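Local coordinates for protein sialidase B (Streptococcus pneumoniae serotype 4, PDB 4XJW) that cleaves terminal alpha-2,3-, alpha-2,6- and alpha-2,8-linked sialic acids from oligosaccharides, glycoproteins and glycolipids as a glycosyl hydrolase family 33 enzyme, at residues S28-Q32 / L137-N141; S31-K37 / E169-K175; H231-I237 / Q280-S286; D306-A310 / V406-D410. The protein carries 1 engineered substitution. All blocks are in the same frame, centred on the assembly; numbering follows the deposited sequence.

Interaction 1. Residues S28-Q32 / L137-N141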
loop_
_atom_site.group_PDB
_atom_site.type_symbol
_atom_site.label_atom_id
_atom_site.label_comp_id
_atom_site.label_asym_id
_atom_site.label_seq_id
_atom_site.Cartn_x
_atom_site.Cartn_y
_atom_site.Cartn_z
ATOM N N SER A 28 36.320 -17.600 7.668
ATOM C CA SER A 28 36.777 -17.846 9.028
ATOM C C SER A 28 35.724 -17.449 10.052
ATOM O O SER A 28 35.125 -16.378 9.947
ATOM C CB SER A 28 38.061 -17.054 9.279
ATOM O OG SER A 28 39.042 -17.374 8.319
ATOM N N GLY A 29 35.514 -18.299 11.054
ATOM C CA GLY A 29 34.557 -17.990 12.093
ATOM C C GLY A 29 33.161 -18.295 11.596
ATOM O O GLY A 29 32.972 -18.691 10.436
ATOM N N GLU A 30 32.180 -18.093 12.467
ATOM C CA GLU A 30 30.826 -18.551 12.189
ATOM C C GLU A 30 29.870 -17.458 11.728
ATOM O O GLU A 30 28.702 -17.738 11.428
ATOM C CB GLU A 30 30.257 -19.261 13.414
ATOM C CG GLU A 30 30.960 -20.568 13.749
ATOM C CD GLU A 30 30.514 -21.119 15.084
ATOM O OE1 GLU A 30 30.189 -20.301 15.968
ATOM O OE2 GLU A 30 30.480 -22.357 15.238
ATOM N N SER A 31 30.357 -16.226 11.665
ATOM C CA SER A 31 29.532 -15.108 11.229
ATOM C C SER A 31 30.077 -14.475 9.958
ATOM O O SER A 31 31.279 -14.219 9.846
ATOM C CB SER A 31 29.400 -14.070 12.345
ATOM O OG SER A 31 28.716 -14.614 13.454
ATOM N N GLN A 32 29.188 -14.201 9.009
ATOM C CA GLN A 32 29.591 -13.613 7.734
ATOM C C GLN A 32 28.573 -12.590 7.257
ATOM O O GLN A 32 27.390 -12.665 7.591
ATOM C CB GLN A 32 29.770 -14.690 6.656
ATOM C CG GLN A 32 31.158 -15.340 6.605
ATOM C CD GLN A 32 31.383 -16.372 7.699
ATOM O OE1 GLN A 32 30.447 -17.037 8.149
ATOM N NE2 GLN A 32 32.638 -16.516 8.129
ATOM N N LEU A 137 23.335 -22.588 11.587
ATOM C CA LEU A 137 24.264 -23.161 10.627
ATOM C C LEU A 137 25.101 -22.048 10.013
ATOM O O LEU A 137 24.631 -21.323 9.130
ATOM C CB LEU A 137 23.518 -23.922 9.528
ATOM C CG LEU A 137 24.357 -24.519 8.391
ATOM C CD1 LEU A 137 25.529 -25.332 8.945
ATOM C CD2 LEU A 137 23.503 -25.367 7.462
ATOM N N PRO A 138 26.344 -21.898 10.488
ATOM C CA PRO A 138 27.275 -20.937 9.889
ATOM C C PRO A 138 27.501 -21.299 8.427
ATOM O O PRO A 138 27.666 -22.484 8.121
ATOM C CB PRO A 138 28.558 -21.156 10.694
ATOM C CG PRO A 138 28.106 -21.760 11.994
ATOM C CD PRO A 138 26.938 -22.621 11.631
ATOM N N ILE A 139 27.491 -20.319 7.530
ATOM C CA ILE A 139 27.647 -20.629 6.114
ATOM C C ILE A 139 29.045 -21.183 5.833
ATOM O O ILE A 139 29.243 -21.935 4.884
ATOM C CB ILE A 139 27.333 -19.421 5.184
ATOM C CG1 ILE A 139 28.341 -18.293 5.394
ATOM C CG2 ILE A 139 25.916 -18.922 5.398
ATOM C CD1 ILE A 139 28.176 -17.131 4.420
ATOM N N SER A 140 30.001 -20.836 6.689
ATOM C CA SER A 140 31.368 -21.324 6.559
ATOM C C SER A 140 31.552 -22.728 7.132
ATOM O O SER A 140 32.615 -23.329 6.983
ATOM C CB SER A 140 32.314 -20.379 7.290
ATOM O OG SER A 140 31.981 -20.343 8.667
ATOM N N ASN A 141 30.535 -23.252 7.806
ATOM C CA ASN A 141 30.697 -24.546 8.454
ATOM C C ASN A 141 29.831 -25.639 7.841
ATOM O O ASN A 141 29.596 -26.682 8.457
ATOM C CB ASN A 141 30.458 -24.445 9.963
ATOM C CG ASN A 141 31.067 -25.611 10.728
ATOM O OD1 ASN A 141 32.158 -26.082 10.400
ATOM N ND2 ASN A 141 30.358 -26.087 11.743
HETATM O O HOH W 1 27.791 -17.606 8.905
#

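Interaction 2. Residues S31-K37 / E169-K175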
loop_
_atom_site.group_PDB
_atom_site.type_symbol
_atom_site.label_atom_id
_atom_site.label_comp_id
_atom_site.label_asym_id
_atom_site.label_seq_id
_atom_site.Cartn_x
_atom_site.Cartn_y
_atom_site.Cartn_z
ATOM N N SER A 31 30.357 -16.226 11.665
ATOM C CA SER A 31 29.532 -15.108 11.229
ATOM C C SER A 31 30.077 -14.475 9.958
ATOM O O SER A 31 31.279 -14.219 9.846
ATOM C CB SER A 31 29.400 -14.070 12.345
ATOM O OG SER A 31 28.716 -14.614 13.454
ATOM N N GLN A 32 29.188 -14.201 9.009
ATOM C CA GLN A 32 29.591 -13.613 7.734
ATOM C C GLN A 32 28.573 -12.590 7.257
ATOM O O GLN A 32 27.390 -12.665 7.591
ATOM C CB GLN A 32 29.770 -14.690 6.656
ATOM C CG GLN A 32 31.158 -15.340 6.605
ATOM C CD GLN A 32 31.383 -16.372 7.699
ATOM O OE1 GLN A 32 30.447 -17.037 8.149
ATOM N NE2 GLN A 32 32.638 -16.516 8.129
ATOM N N THR A 33 29.046 -11.635 6.470
ATOM C CA THR A 33 28.169 -10.691 5.803
ATOM C C THR A 33 28.550 -10.674 4.341
ATOM O O THR A 33 29.733 -10.594 4.008
ATOM C CB THR A 33 28.315 -9.288 6.402
ATOM O OG1 THR A 33 27.862 -9.321 7.757
ATOM C CG2 THR A 33 27.491 -8.273 5.628
ATOM N N VAL A 34 27.548 -10.766 3.470
ATOM C CA VAL A 34 27.761 -10.657 2.031
ATOM C C VAL A 34 27.145 -9.344 1.560
ATOM O O VAL A 34 25.987 -9.059 1.860
ATOM C CB VAL A 34 27.119 -11.835 1.271
ATOM C CG1 VAL A 34 27.342 -11.669 -0.226
ATOM C CG2 VAL A 34 27.684 -13.158 1.755
ATOM N N VAL A 35 27.923 -8.528 0.852
ATOM C CA VAL A 35 27.386 -7.328 0.227
ATOM C C VAL A 35 27.519 -7.466 -1.278
ATOM O O VAL A 35 28.609 -7.733 -1.796
ATOM C CB VAL A 35 28.109 -6.058 0.704
ATOM C CG1 VAL A 35 27.573 -4.846 -0.033
ATOM C CG2 VAL A 35 27.920 -5.869 2.195
ATOM N N MET A 36 26.404 -7.317 -1.982
ATOM C CA MET A 36 26.371 -7.557 -3.419
ATOM C C MET A 36 25.616 -6.444 -4.123
ATOM O O MET A 36 24.446 -6.205 -3.832
ATOM C CB MET A 36 25.671 -8.878 -3.724
ATOM C CG MET A 36 26.589 -10.007 -4.112
ATOM S SD MET A 36 25.659 -11.379 -4.818
ATOM C CE MET A 36 24.732 -10.502 -6.062
ATOM N N LYS A 37 26.285 -5.754 -5.038
ATOM C CA LYS A 37 25.609 -4.821 -5.930
ATOM C C LYS A 37 25.435 -5.504 -7.276
ATOM O O LYS A 37 26.419 -5.903 -7.911
ATOM C CB LYS A 37 26.392 -3.515 -6.048
ATOM C CG LYS A 37 26.197 -2.621 -4.830
ATOM C CD LYS A 37 27.178 -1.467 -4.782
ATOM C CE LYS A 37 26.819 -0.512 -3.647
ATOM N NZ LYS A 37 25.454 0.095 -3.836
ATOM N N GLU A 169 29.677 -5.360 -7.952
ATOM C CA GLU A 169 30.545 -5.411 -6.776
ATOM C C GLU A 169 30.076 -6.525 -5.843
ATOM O O GLU A 169 28.875 -6.693 -5.624
ATOM C CB GLU A 169 30.511 -4.087 -6.011
ATOM C CG GLU A 169 30.726 -2.838 -6.859
ATOM C CD GLU A 169 30.724 -1.568 -6.036
ATOM O OE1 GLU A 169 30.801 -1.670 -4.793
ATOM O OE2 GLU A 169 30.647 -0.473 -6.633
ATOM N N ILE A 170 31.018 -7.281 -5.288
ATOM C CA ILE A 170 30.683 -8.230 -4.232
ATOM C C ILE A 170 31.776 -8.267 -3.163
ATOM O O ILE A 170 32.964 -8.365 -3.478
ATOM C CB ILE A 170 30.393 -9.643 -4.778
ATOM C CG1 ILE A 170 30.054 -10.590 -3.623
ATOM C CG2 ILE A 170 31.564 -10.177 -5.603
ATOM C CD1 ILE A 170 29.655 -11.964 -4.067
ATOM N N SER A 171 31.363 -8.158 -1.901
ATOM C CA SER A 171 32.292 -8.153 -0.774
ATOM C C SER A 171 31.843 -9.165 0.276
ATOM O O SER A 171 30.647 -9.351 0.488
ATOM C CB SER A 171 32.366 -6.758 -0.149
ATOM O OG SER A 171 32.667 -5.773 -1.115
ATOM N N LEU A 172 32.803 -9.809 0.935
ATOM C CA LEU A 172 32.512 -10.774 1.996
ATOM C C LEU A 172 33.269 -10.331 3.247
ATOM O O LEU A 172 34.441 -9.961 3.169
ATOM C CB LEU A 172 32.970 -12.173 1.571
ATOM C CG LEU A 172 32.587 -13.506 2.233
ATOM C CD1 LEU A 172 32.725 -13.508 3.755
ATOM C CD2 LEU A 172 31.197 -13.959 1.806
ATOM N N PHE A 173 32.601 -10.371 4.395
ATOM C CA PHE A 173 33.214 -10.018 5.671
ATOM C C PHE A 173 33.074 -11.160 6.670
ATOM O O PHE A 173 32.022 -11.797 6.739
ATOM C CB PHE A 173 32.559 -8.768 6.258
ATOM C CG PHE A 173 32.486 -7.613 5.306
ATOM C CD1 PHE A 173 31.466 -7.530 4.368
ATOM C CD2 PHE A 173 33.444 -6.609 5.341
ATOM C CE1 PHE A 173 31.397 -6.464 3.491
ATOM C CE2 PHE A 173 33.381 -5.542 4.464
ATOM C CZ PHE A 173 32.358 -5.470 3.535
ATOM N N ASN A 174 34.128 -11.428 7.441
ATOM C CA ASN A 174 34.051 -12.419 8.515
ATOM C C ASN A 174 33.503 -11.820 9.812
ATOM O O ASN A 174 34.099 -11.943 10.886
ATOM C CB ASN A 174 35.412 -13.086 8.745
ATOM C CG ASN A 174 35.767 -14.089 7.656
ATOM O OD1 ASN A 174 34.903 -14.813 7.149
ATOM N ND2 ASN A 174 37.049 -14.158 7.308
ATOM N N LYS A 175 32.352 -11.172 9.693
ATOM C CA LYS A 175 31.666 -10.586 10.822
ATOM C C LYS A 175 30.200 -10.424 10.435
ATOM O O LYS A 175 29.878 -10.290 9.253
ATOM C CB LYS A 175 32.282 -9.220 11.120
ATOM C CG LYS A 175 31.706 -8.486 12.323
ATOM C CD LYS A 175 32.356 -7.114 12.469
ATOM C CE LYS A 175 31.602 -6.248 13.464
ATOM N NZ LYS A 175 32.101 -4.838 13.465
HETATM O O HOH W 2 30.388 -5.333 -2.400
#

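Interaction 3. Residues H231-I237 / Q280-S286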
loop_
_atom_site.group_PDB
_atom_site.type_symbol
_atom_site.label_atom_id
_atom_site.label_comp_id
_atom_site.label_asym_id
_atom_site.label_seq_id
_atom_site.Cartn_x
_atom_site.Cartn_y
_atom_site.Cartn_z
ATOM N N HIS A 231 -4.113 -6.924 5.247
ATOM C CA HIS A 231 -5.542 -7.188 5.032
ATOM C C HIS A 231 -6.413 -5.926 4.991
ATOM O O HIS A 231 -6.204 -4.981 5.768
ATOM C CB HIS A 231 -6.112 -8.077 6.138
ATOM C CG HIS A 231 -5.496 -9.434 6.228
ATOM N ND1 HIS A 231 -5.333 -10.264 5.139
ATOM C CD2 HIS A 231 -5.030 -10.125 7.299
ATOM C CE1 HIS A 231 -4.784 -11.401 5.530
ATOM N NE2 HIS A 231 -4.595 -11.341 6.838
ATOM N N ASP A 232 -7.408 -5.924 4.106
ATOM C CA ASP A 232 -8.453 -4.912 4.165
ATOM C C ASP A 232 -9.227 -5.076 5.477
ATOM O O ASP A 232 -9.130 -6.118 6.137
ATOM C CB ASP A 232 -9.480 -5.073 3.036
ATOM C CG ASP A 232 -8.906 -4.881 1.643
ATOM O OD1 ASP A 232 -7.732 -4.511 1.494
ATOM O OD2 ASP A 232 -9.667 -5.137 0.676
ATOM N N SER A 233 -10.032 -4.080 5.824
ATOM C CA SER A 233 -10.980 -4.193 6.935
ATOM C C SER A 233 -11.827 -5.469 6.787
ATOM O O SER A 233 -12.125 -5.851 5.658
ATOM C CB SER A 233 -11.892 -2.971 6.958
ATOM O OG SER A 233 -11.133 -1.782 7.103
ATOM N N LYS A 234 -12.223 -6.137 7.881
ATOM C CA LYS A 234 -11.980 -5.732 9.265
ATOM C C LYS A 234 -10.495 -5.836 9.624
ATOM O O LYS A 234 -9.814 -6.793 9.252
ATOM C CB LYS A 234 -12.808 -6.625 10.208
ATOM C CG LYS A 234 -12.480 -8.113 10.087
ATOM C CD LYS A 234 -13.419 -9.007 10.896
ATOM C CE LYS A 234 -13.029 -10.470 10.705
ATOM N NZ LYS A 234 -13.617 -11.392 11.718
ATOM N N SER A 235 -9.997 -4.824 10.321
ATOM C CA SER A 235 -8.619 -4.823 10.791
ATOM C C SER A 235 -8.438 -3.626 11.715
ATOM O O SER A 235 -9.418 -2.977 12.101
ATOM C CB SER A 235 -7.661 -4.699 9.608
ATOM O OG SER A 235 -6.334 -5.005 9.991
ATOM N N LYS A 236 -7.191 -3.326 12.069
ATOM C CA LYS A 236 -6.863 -1.995 12.572
ATOM C C LYS A 236 -6.117 -1.281 11.458
ATOM O O LYS A 236 -5.046 -1.726 11.005
ATOM C CB LYS A 236 -6.012 -2.000 13.845
ATOM C CG LYS A 236 -5.711 -0.560 14.289
ATOM C CD LYS A 236 -4.759 -0.464 15.479
ATOM C CE LYS A 236 -4.405 1.004 15.730
ATOM N NZ LYS A 236 -5.619 1.850 15.964
ATOM N N ILE A 237 -6.713 -0.193 10.990
ATOM C CA ILE A 237 -6.097 0.651 9.979
ATOM C C ILE A 237 -6.389 2.105 10.313
ATOM O O ILE A 237 -7.521 2.431 10.678
ATOM C CB ILE A 237 -6.675 0.359 8.574
ATOM C CG1 ILE A 237 -6.560 -1.125 8.223
ATOM C CG2 ILE A 237 -6.006 1.265 7.526
ATOM C CD1 ILE A 237 -7.393 -1.535 7.002
ATOM N N GLN A 280 -6.577 -12.196 11.149
ATOM C CA GLN A 280 -7.106 -10.872 10.882
ATOM C C GLN A 280 -7.640 -10.264 12.169
ATOM O O GLN A 280 -8.417 -10.900 12.869
ATOM C CB GLN A 280 -8.223 -11.007 9.847
ATOM C CG GLN A 280 -8.828 -9.716 9.379
ATOM C CD GLN A 280 -9.796 -9.926 8.228
ATOM O OE1 GLN A 280 -10.400 -10.992 8.102
ATOM N NE2 GLN A 280 -9.931 -8.915 7.368
ATOM N N ILE A 281 -7.208 -9.046 12.492
ATOM C CA ILE A 281 -7.686 -8.359 13.680
ATOM C C ILE A 281 -9.186 -8.158 13.523
ATOM O O ILE A 281 -9.642 -7.551 12.557
ATOM C CB ILE A 281 -7.004 -6.995 13.881
ATOM C CG1 ILE A 281 -5.487 -7.155 14.018
ATOM C CG2 ILE A 281 -7.605 -6.291 15.114
ATOM C CD1 ILE A 281 -4.721 -5.840 14.278
ATOM N N SER A 282 -9.956 -8.689 14.462
ATOM C CA SER A 282 -11.390 -8.824 14.249
ATOM C C SER A 282 -12.283 -8.016 15.179
ATOM O O SER A 282 -13.502 -8.031 15.017
ATOM C CB SER A 282 -11.789 -10.300 14.288
ATOM O OG SER A 282 -11.167 -11.022 13.244
ATOM N N GLY A 283 -11.692 -7.303 16.136
ATOM C CA GLY A 283 -12.471 -6.495 17.059
ATOM C C GLY A 283 -12.198 -4.998 17.011
ATOM O O GLY A 283 -12.687 -4.256 17.864
ATOM N N SER A 284 -11.440 -4.556 16.008
ATOM C CA SER A 284 -11.024 -3.155 15.889
ATOM C C SER A 284 -11.843 -2.368 14.890
ATOM O O SER A 284 -12.251 -2.887 13.847
ATOM C CB SER A 284 -9.556 -3.076 15.475
ATOM O OG SER A 284 -9.130 -1.724 15.356
ATOM N N ALA A 285 -12.077 -1.098 15.211
ATOM C CA ALA A 285 -12.599 -0.150 14.224
ATOM C C ALA A 285 -11.456 0.212 13.269
ATOM O O ALA A 285 -10.276 0.030 13.592
ATOM C CB ALA A 285 -13.153 1.082 14.923
ATOM N N SER A 286 -11.794 0.706 12.083
ATOM C CA SER A 286 -10.761 1.068 11.125
ATOM C C SER A 286 -11.240 2.123 10.138
ATOM O O SER A 286 -12.440 2.368 9.992
ATOM C CB SER A 286 -10.252 -0.164 10.372
ATOM O OG SER A 286 -11.304 -0.778 9.622
HETATM O O HOH W 3 -11.884 -8.643 5.018
HETATM O O HOH W 4 -5.738 -7.742 10.315
HETATM O O HOH W 5 -12.551 -2.870 11.039
HETATM O O HOH W 6 -8.104 0.549 16.723
#

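Interaction 4. Residues D306-A310 / V406-D410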
loop_
_atom_site.group_PDB
_atom_site.type_symbol
_atom_site.label_atom_id
_atom_site.label_comp_id
_atom_site.label_asym_id
_atom_site.label_seq_id
_atom_site.Cartn_x
_atom_site.Cartn_y
_atom_site.Cartn_z
ATOM N N ASP A 306 -13.316 5.804 4.004
ATOM C CA ASP A 306 -14.373 4.954 4.547
ATOM C C ASP A 306 -14.126 4.768 6.036
ATOM O O ASP A 306 -12.970 4.703 6.469
ATOM C CB ASP A 306 -14.375 3.558 3.926
ATOM C CG ASP A 306 -14.508 3.554 2.409
ATOM O OD1 ASP A 306 -15.102 4.481 1.828
ATOM O OD2 ASP A 306 -14.020 2.569 1.804
ATOM N N VAL A 307 -15.206 4.650 6.811
ATOM C CA VAL A 307 -15.087 4.326 8.236
ATOM C C VAL A 307 -15.789 3.014 8.512
ATOM O O VAL A 307 -16.934 2.819 8.095
ATOM C CB VAL A 307 -15.721 5.402 9.125
ATOM C CG1 VAL A 307 -15.345 5.158 10.588
ATOM C CG2 VAL A 307 -15.262 6.763 8.686
ATOM N N MET A 308 -15.098 2.130 9.223
ATOM C CA MET A 308 -15.623 0.819 9.607
ATOM C C MET A 308 -15.736 0.691 11.120
ATOM O O MET A 308 -14.751 0.861 11.841
ATOM C CB MET A 308 -14.697 -0.277 9.098
ATOM C CG MET A 308 -14.530 -0.306 7.593
ATOM S SD MET A 308 -16.034 -0.849 6.759
ATOM C CE MET A 308 -15.533 -0.676 5.046
ATOM N N PRO A 309 -16.938 0.376 11.616
ATOM C CA PRO A 309 -17.099 0.062 13.036
ATOM C C PRO A 309 -16.314 -1.190 13.422
ATOM O O PRO A 309 -15.855 -1.947 12.557
ATOM C CB PRO A 309 -18.603 -0.215 13.161
ATOM C CG PRO A 309 -19.229 0.516 12.000
ATOM C CD PRO A 309 -18.221 0.335 10.897
ATOM N N ALA A 310 -16.162 -1.403 14.725
ATOM C CA ALA A 310 -15.411 -2.546 15.231
ATOM C C ALA A 310 -15.816 -3.857 14.561
ATOM O O ALA A 310 -16.990 -4.206 14.519
ATOM C CB ALA A 310 -15.553 -2.654 16.731
ATOM N N VAL A 406 -18.324 5.513 19.777
ATOM C CA VAL A 406 -19.477 4.753 19.307
ATOM C C VAL A 406 -19.130 3.756 18.197
ATOM O O VAL A 406 -19.944 2.900 17.855
ATOM C CB VAL A 406 -20.643 5.663 18.848
ATOM C CG1 VAL A 406 -21.162 6.493 20.007
ATOM C CG2 VAL A 406 -20.214 6.548 17.672
ATOM N N PHE A 407 -17.923 3.868 17.645
ATOM C CA PHE A 407 -17.443 2.915 16.647
ATOM C C PHE A 407 -16.726 1.698 17.251
ATOM O O PHE A 407 -16.291 0.799 16.523
ATOM C CB PHE A 407 -16.526 3.637 15.648
ATOM C CG PHE A 407 -17.278 4.441 14.618
ATOM C CD1 PHE A 407 -17.653 5.752 14.879
ATOM C CD2 PHE A 407 -17.616 3.878 13.396
ATOM C CE1 PHE A 407 -18.350 6.489 13.928
ATOM C CE2 PHE A 407 -18.328 4.606 12.443
ATOM C CZ PHE A 407 -18.682 5.906 12.711
ATOM N N TYR A 408 -16.638 1.650 18.579
ATOM C CA TYR A 408 -15.841 0.629 19.257
ATOM C C TYR A 408 -16.665 -0.570 19.714
ATOM O O TYR A 408 -17.864 -0.453 19.983
ATOM C CB TYR A 408 -15.140 1.196 20.491
ATOM C CG TYR A 408 -14.072 2.236 20.247
ATOM C CD1 TYR A 408 -13.677 2.595 18.963
ATOM C CD2 TYR A 408 -13.451 2.854 21.322
ATOM C CE1 TYR A 408 -12.681 3.553 18.766
ATOM C CE2 TYR A 408 -12.471 3.801 21.135
ATOM C CZ TYR A 408 -12.091 4.152 19.863
ATOM O OH TYR A 408 -11.104 5.115 19.723
ATOM N N LYS A 409 -15.992 -1.706 19.838
ATOM C CA LYS A 409 -16.633 -2.951 20.267
ATOM C C LYS A 409 -17.141 -2.837 21.705
ATOM O O LYS A 409 -18.206 -3.354 22.031
ATOM C CB LYS A 409 -15.638 -4.102 20.150
ATOM C CG LYS A 409 -16.117 -5.422 20.744
ATOM C CD LYS A 409 -15.044 -6.482 20.570
ATOM C CE LYS A 409 -15.471 -7.815 21.154
ATOM N NZ LYS A 409 -14.419 -8.861 20.982
ATOM N N ASP A 410 -16.396 -2.127 22.548
ATOM C CA ASP A 410 -16.703 -2.063 23.978
ATOM C C ASP A 410 -17.640 -0.918 24.378
ATOM O O ASP A 410 -17.908 -0.719 25.568
ATOM C CB ASP A 410 -15.410 -1.961 24.799
ATOM C CG ASP A 410 -14.580 -3.236 24.774
ATOM O OD1 ASP A 410 -14.921 -4.187 24.038
ATOM O OD2 ASP A 410 -13.557 -3.265 25.500
#

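Interaction 1. Residues S28-Q32 / L137-N141
The side chain of E30 lies with its aliphatic part against the CB-CG edge of the P138 ring, CG of E30 coming within 3.6 Å of CG of P138. The carbonyl O of E30 approaches CB of P138 at 3.5 Å, and the two CA atoms, 4.9 Å apart, are the nearest CA pair. One direct hydrogen bond joins the loops: S140 OG donates to G29 O over 2.6 Å. That carbonyl also accepts from NE2 of Q32, three residues on in the same segment, at 3.2 Å, while the same NE2 has a shorter bond to N174 OD1. Water 1 donates to E30 O (2.7 Å) and Q32 OE1 (2.8 Å) and accepts from I139 N (3.1 Å). Beside it, CD1 of I139 packs on CB of Q32 at 3.7 Å. These are two connecting loops of the N-terminal lectin-like, concanavalin-clan domain. With 264 Å² buried, and backbone and side-chain groups sharing the polar part, the chemistry implies loops matched partly through solvent.

Interaction 2. Residues S31-K37 / E169-K175
An inverse gamma turn centred on N174 (phi/psi -85/52), with a weak K175 N to F173 O bond of 3.0 Å, ends the regular pairing of two strands that otherwise run almost exactly antiparallel, at 177° and 4.7 Å between axes. Both belong to the N-terminal lectin-like domain of the concanavalin clan, in a sheet where strand 32-39 lies between strands 166-173 and 102-113. T33/F173, V35/S171 and K37/E169 are hydrogen-bonded pairs, their N-to-O bonds 2.8 to 3.0 Å except a weak one from E169 N to K37 O at 3.3 Å. On the face of V34 and M36, V34 CG2 meets L172 CD2 at 3.6 Å and M36 CG meets I170 CG1 at 3.5 Å; F50 and L49 of strand 46-53 continue this apolar layer. On the other face V35 CG2 touches the F173 ring edge. At the turn, Q32 NE2 donates to N174 OD1 (3.0 Å, 174°), while N174 ND2 bonds to K26 O. Past the strand end, T33 OG1 donates to K175 O at 2.7 Å.

Interaction 3. Residues H231-I237 / Q280-S286
Q280 has the largest area covered in this contact, 97 Å²: its NE2 makes weak hydrogen bonds to D232 O (3.2 Å, 132° at the hydrogen) and K234 O (2.8 Å, 121°), and donates a hydrogen bond to water 3 (3.1 Å), which donates to S233 O. Next, I281 sets its carbonyl O 3.4 Å from S235 CA, a CA-H...O contact, while its N donates to water 4, bound also to S235 OG. S282 OG accepts a weak bond from K234 NZ at 2.9 Å and donates to Q280 O. The peptide before K234 is cis, and it falls in the loop that carries D232, the proton acceptor inferred by similarity; in this sialidase beta-propeller the loop leads into strand 237-244. The D232 carboxylate forms a salt bridge with R226 and lies about 4 Å, side chain to side chain, from R207, a probable substrate-binding residue. Continuing to S284, its OG sits 3.5 Å from K236 CB and accepts a hydrogen bond from water 6 (2.8 Å), which accepts from K236 NZ. At S286, where strand 286-294 starts, S286 OG and S233 OG are hydrogen-bonded at 2.7 Å, and S286 CA stands 3.5 Å from I237 O.

Interaction 4. Residues D306-A310 / V406-D410
Strand 301-308 belongs to the catalytic beta-propeller of the sialidase, and at and just past its end the chain meets the loop between strands 400-403 and 413-414, which are part of the sheet system inserted between propeller strands 301-308 and 420-426. In the apolar packing F407 has the largest covered area, 98 Å² of the 246 Å² buried. Its ring atom CE2 is 3.6 Å from CG1 of V307, whose CB points toward the loop, and its CD2 is 4.0 Å from CG of P309; P309 CA lies near the plane of the ring, at its edge. A422 and Y420 of strand 420-426 touch V307 and P309 respectively, so F407, V307, P309, A422 and Y420 lie together. A310 makes the second patch: its CB is 3.3 Å from K409 N and 3.7 Å from CB of K409, whose side chain then leads away.

The backbone geometry agrees with this close approach, since P309 and F407 have CA atoms 4.6 Å apart and A310 and Y408 5.1 Å. M308 directs its CB away from the loop, and its side chain is about 8 Å from that of D232, the probable proton acceptor, and about 11 Å from that of E503, a predicted active-site residue. Polar pairing across the segments consists of one hydrogen bond, from A310 N to F407 O, 2.8 Å long with 146° at the hydrogen.

From the N terminus, interactions 1 and 2 both start from the same stretch, sharing S31 and Q32, and close successively: 28-32 on 137-141, then 31-37 on 169-175. They touch through a probable hydrogen bond from S28 N to N174 OD1, 3.2 Å, joining connecting loops to the sheet of the lectin-like domain. Interactions 3 and 4 follow in series, interaction 3 closing a 42-residue loop within the propeller and interaction 4 a 95-residue excursion, between a propeller strand and the insertion. Their centres lie 10 Å apart, and S286 O meets M308 N at 2.8 Å, a probable hydrogen bond between adjacent strands. Between the two pairs, nearest atoms are about 30 Å or more apart.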